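PDB 4PW1: DUF6836 domain-containing protein from Clostridium leptum, which is of unknown function but folds as a nine-stranded antiparallel beta sheet surrounded by alpha helices. Local coordinates for residues G60-I71 with L83-K91. Sequence-based numbering, arbitrary orientation.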
loop_
_atom_site.group_PDB
_atom_site.type_symbol
_atom_site.label_atom_id
_atom_site.label_comp_id
_atom_site.label_asym_id
_atom_site.label_seq_id
_atom_site.Cartn_x
_atom_site.Cartn_y
_atom_site.Cartn_z
ATOM N N GLY B 60 14.649 -9.459 21.863
ATOM C CA GLY B 60 15.877 -10.281 21.857
ATOM C C GLY B 60 16.806 -9.968 23.027
ATOM O O GLY B 60 16.524 -9.074 23.826
ATOM N N SER B 61 17.907 -10.687 23.135
ATOM C CA SER B 61 18.824 -10.483 24.254
ATOM C C SER B 61 20.120 -9.763 23.888
ATOM O O SER B 61 21.000 -9.619 24.746
ATOM C CB SER B 61 19.206 -11.845 24.816
ATOM O OG SER B 61 19.773 -12.607 23.763
ATOM N N TRP B 62 20.285 -9.322 22.644
ATOM C CA TRP B 62 21.581 -8.745 22.252
ATOM C C TRP B 62 21.939 -7.569 23.161
ATOM O O TRP B 62 21.082 -6.743 23.513
ATOM C CB TRP B 62 21.582 -8.227 20.808
ATOM C CG TRP B 62 21.154 -9.232 19.801
ATOM C CD1 TRP B 62 21.929 -10.136 19.149
ATOM C CD2 TRP B 62 19.807 -9.446 19.358
ATOM N NE1 TRP B 62 21.145 -10.872 18.278
ATOM C CE2 TRP B 62 19.842 -10.464 18.398
ATOM C CE3 TRP B 62 18.572 -8.851 19.677
ATOM C CZ2 TRP B 62 18.683 -10.939 17.771
ATOM C CZ3 TRP B 62 17.432 -9.296 19.039
ATOM C CH2 TRP B 62 17.494 -10.348 18.104
ATOM N N THR B 63 23.217 -7.462 23.476
ATOM C CA THR B 63 23.722 -6.344 24.268
ATOM C C THR B 63 24.014 -5.129 23.384
ATOM O O THR B 63 24.028 -5.209 22.132
ATOM C CB THR B 63 25.039 -6.724 24.935
ATOM O OG1 THR B 63 26.008 -6.971 23.904
ATOM C CG2 THR B 63 24.862 -7.980 25.821
ATOM N N ASP B 64 24.298 -4.016 24.040
ATOM C CA ASP B 64 24.660 -2.792 23.338
ATOM C C ASP B 64 25.939 -2.968 22.530
ATOM O O ASP B 64 26.058 -2.483 21.415
ATOM C CB ASP B 64 24.797 -1.623 24.338
ATOM C CG ASP B 64 23.440 -1.108 24.814
ATOM O OD1 ASP B 64 22.394 -1.499 24.276
ATOM O OD2 ASP B 64 23.387 -0.293 25.713
ATOM N N GLU B 65 26.882 -3.694 23.101
ATOM C CA GLU B 65 28.126 -3.983 22.422
ATOM C C GLU B 65 27.879 -4.730 21.120
ATOM O O GLU B 65 28.502 -4.433 20.110
ATOM C CB GLU B 65 29.064 -4.789 23.329
ATOM C CG GLU B 65 30.335 -5.159 22.581
ATOM C CD GLU B 65 31.472 -5.729 23.425
ATOM O OE1 GLU B 65 31.298 -5.956 24.636
ATOM O OE2 GLU B 65 32.552 -5.969 22.824
ATOM N N GLU B 66 26.929 -5.650 21.101
ATOM C CA GLU B 66 26.573 -6.347 19.831
ATOM C C GLU B 66 25.724 -5.477 18.881
ATOM O O GLU B 66 25.897 -5.509 17.675
ATOM C CB GLU B 66 25.812 -7.641 20.133
ATOM C CG GLU B 66 26.501 -8.578 21.118
ATOM C CD GLU B 66 25.668 -9.778 21.624
ATOM O OE1 GLU B 66 24.599 -9.654 22.255
ATOM O OE2 GLU B 66 26.134 -10.901 21.421
ATOM N N LEU B 67 24.799 -4.685 19.409
ATOM C CA LEU B 67 23.900 -3.903 18.532
ATOM C C LEU B 67 24.509 -2.604 17.992
ATOM O O LEU B 67 24.227 -2.230 16.866
ATOM C CB LEU B 67 22.609 -3.552 19.265
ATOM C CG LEU B 67 21.780 -4.789 19.629
ATOM C CD1 LEU B 67 20.563 -4.346 20.415
ATOM C CD2 LEU B 67 21.396 -5.572 18.353
ATOM N N TYR B 68 25.295 -1.890 18.812
ATOM C CA TYR B 68 25.775 -0.539 18.426
ATOM C C TYR B 68 26.452 -0.510 17.066
ATOM O O TYR B 68 26.088 0.289 16.234
ATOM C CB TYR B 68 26.706 0.050 19.507
ATOM C CG TYR B 68 25.984 0.939 20.496
ATOM C CD1 TYR B 68 24.844 0.496 21.164
ATOM C CD2 TYR B 68 26.454 2.206 20.766
ATOM C CE1 TYR B 68 24.172 1.285 22.064
ATOM C CE2 TYR B 68 25.817 3.012 21.690
ATOM C CZ TYR B 68 24.694 2.554 22.343
ATOM O OH TYR B 68 24.053 3.362 23.209
ATOM N N PRO B 69 27.355 -1.460 16.791
ATOM C CA PRO B 69 27.956 -1.451 15.476
ATOM C C PRO B 69 26.998 -1.688 14.315
ATOM O O PRO B 69 27.343 -1.374 13.194
ATOM C CB PRO B 69 28.969 -2.606 15.530
ATOM C CG PRO B 69 29.236 -2.835 16.993
ATOM C CD PRO B 69 27.940 -2.502 17.670
ATOM N N LEU B 70 25.812 -2.226 14.572
ATOM C CA LEU B 70 24.884 -2.566 13.493
ATOM C C LEU B 70 23.773 -1.529 13.316
ATOM O O LEU B 70 23.089 -1.502 12.302
ATOM C CB LEU B 70 24.240 -3.922 13.766
ATOM C CG LEU B 70 25.209 -5.093 13.969
ATOM C CD1 LEU B 70 24.433 -6.351 14.275
ATOM C CD2 LEU B 70 26.052 -5.291 12.722
ATOM N N ILE B 71 23.553 -0.694 14.320
ATOM C CA ILE B 71 22.496 0.311 14.223
ATOM C C ILE B 71 22.976 1.541 13.431
ATOM O O ILE B 71 23.505 2.475 13.994
ATOM C CB ILE B 71 22.030 0.722 15.619
ATOM C CG1 ILE B 71 21.435 -0.517 16.309
ATOM C CG2 ILE B 71 20.986 1.819 15.553
ATOM C CD1 ILE B 71 21.161 -0.313 17.800
ATOM N N LEU B 83 16.072 3.406 9.977
ATOM C CA LEU B 83 16.882 2.181 10.070
ATOM C C LEU B 83 16.193 1.117 9.267
ATOM O O LEU B 83 15.121 0.620 9.658
ATOM C CB LEU B 83 16.947 1.765 11.517
ATOM C CG LEU B 83 17.771 0.523 11.778
ATOM C CD1 LEU B 83 19.237 0.834 11.582
ATOM C CD2 LEU B 83 17.515 0.047 13.202
ATOM N N LYS B 84 16.767 0.787 8.125
ATOM C CA LYS B 84 16.139 -0.098 7.158
ATOM C C LYS B 84 16.789 -1.467 7.146
ATOM O O LYS B 84 17.966 -1.600 6.872
ATOM C CB LYS B 84 16.228 0.469 5.754
ATOM C CG LYS B 84 15.310 -0.244 4.738
ATOM C CD LYS B 84 15.659 0.253 3.340
ATOM C CE LYS B 84 14.579 -0.027 2.325
ATOM N NZ LYS B 84 14.359 -1.466 2.192
ATOM N N ASP B 85 15.970 -2.491 7.388
ATOM C CA ASP B 85 16.373 -3.887 7.280
ATOM C C ASP B 85 17.697 -4.192 7.970
ATOM O O ASP B 85 18.569 -4.822 7.401
ATOM C CB ASP B 85 16.378 -4.328 5.811
ATOM C CG ASP B 85 14.991 -4.395 5.215
ATOM O OD1 ASP B 85 13.987 -4.597 5.949
ATOM O OD2 ASP B 85 14.902 -4.260 3.959
HETATM N N MSE B 86 17.823 -3.823 9.248
HETATM C CA MSE B 86 18.944 -4.284 10.030
HETATM C C MSE B 86 18.768 -5.776 10.322
HETATM O O MSE B 86 17.740 -6.199 10.886
HETATM C CB MSE B 86 19.092 -3.490 11.335
HETATM C CG MSE B 86 20.254 -3.981 12.132
HETATM SE SE MSE B 86 20.417 -2.931 13.780
HETATM C CE MSE B 86 18.838 -3.385 14.763
ATOM N N ALA B 87 19.783 -6.570 9.969
ATOM C CA ALA B 87 19.747 -8.022 10.067
ATOM C C ALA B 87 20.319 -8.450 11.387
ATOM O O ALA B 87 21.423 -8.069 11.719
ATOM C CB ALA B 87 20.545 -8.696 8.911
ATOM N N LEU B 88 19.560 -9.195 12.179
ATOM C CA LEU B 88 20.066 -9.744 13.447
ATOM C C LEU B 88 19.823 -11.254 13.485
ATOM O O LEU B 88 18.810 -11.732 12.965
ATOM C CB LEU B 88 19.308 -9.131 14.643
ATOM C CG LEU B 88 19.420 -7.633 14.834
ATOM C CD1 LEU B 88 18.574 -7.234 16.031
ATOM C CD2 LEU B 88 20.863 -7.199 15.082
ATOM N N THR B 89 20.699 -11.978 14.168
ATOM C CA THR B 89 20.529 -13.389 14.410
ATOM C C THR B 89 20.475 -13.634 15.920
ATOM O O THR B 89 21.378 -13.283 16.614
ATOM C CB THR B 89 21.663 -14.191 13.754
ATOM O OG1 THR B 89 21.608 -13.987 12.347
ATOM C CG2 THR B 89 21.495 -15.681 13.996
ATOM N N GLU B 90 19.378 -14.189 16.408
ATOM C CA GLU B 90 19.242 -14.582 17.829
ATOM C C GLU B 90 20.257 -15.671 18.186
ATOM O O GLU B 90 20.791 -16.345 17.298
ATOM C CB GLU B 90 17.841 -15.168 18.127
ATOM C CG GLU B 90 16.818 -14.256 18.792
ATOM C CD GLU B 90 17.159 -13.884 20.214
ATOM O OE1 GLU B 90 18.121 -14.418 20.777
ATOM O OE2 GLU B 90 16.447 -13.031 20.774
ATOM N N LYS B 91 20.490 -15.885 19.491
ATOM C CA LYS B 91 21.472 -16.857 19.933
ATOM C C LYS B 91 21.083 -18.275 19.450
ATOM O O LYS B 91 21.948 -19.100 19.244
ATOM C CB LYS B 91 21.702 -16.792 21.469
#
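L83 meets I71 loosely, L83 CD1 lying 4.4 Å from I71 CG2. M86, a selenomethionine, comes closer. Its CG stands anti to the backbone N (chi1 180°), and the chain runs straight out before bending at its end. M86 SE then lies 3.6 Å from I71 CG1 and also touches L70 CB and the L70 carbonyl oxygen. The two methyls of L88 meet different partners. L88 CD2 packs on L67 CD2 at 3.7 Å and on L70 CD1. L88 CD1 makes a CH-pi contact with W62, 3.8 Å from the centroid of the six-membered ring and only 9° off its normal. M86 and L88 belong to strand 80-89 of the antiparallel sheet, and the residues they meet follow helix 44-58 in the chain. Short helix 64-67, opened by a capping box between T63 and E66, is thereby packed on the strand through L67. T89 contributes its carbonyl oxygen, which accepts from W62 NE1 at 2.9 Å. The oxygen lies nearly in the indole plane, but the N-H comes from well above the carbonyl plane. T89 N binds a glycerol, probably from the crystallisation liquor. E90 bends at chi2 (-68°) and crosses the W62 ring on the face opposite L88, with E90 OE2 3.9 Å from W62 CH2. The other carboxylate oxygen, E90 OE1, accepts from K91 N at 3.1 Å.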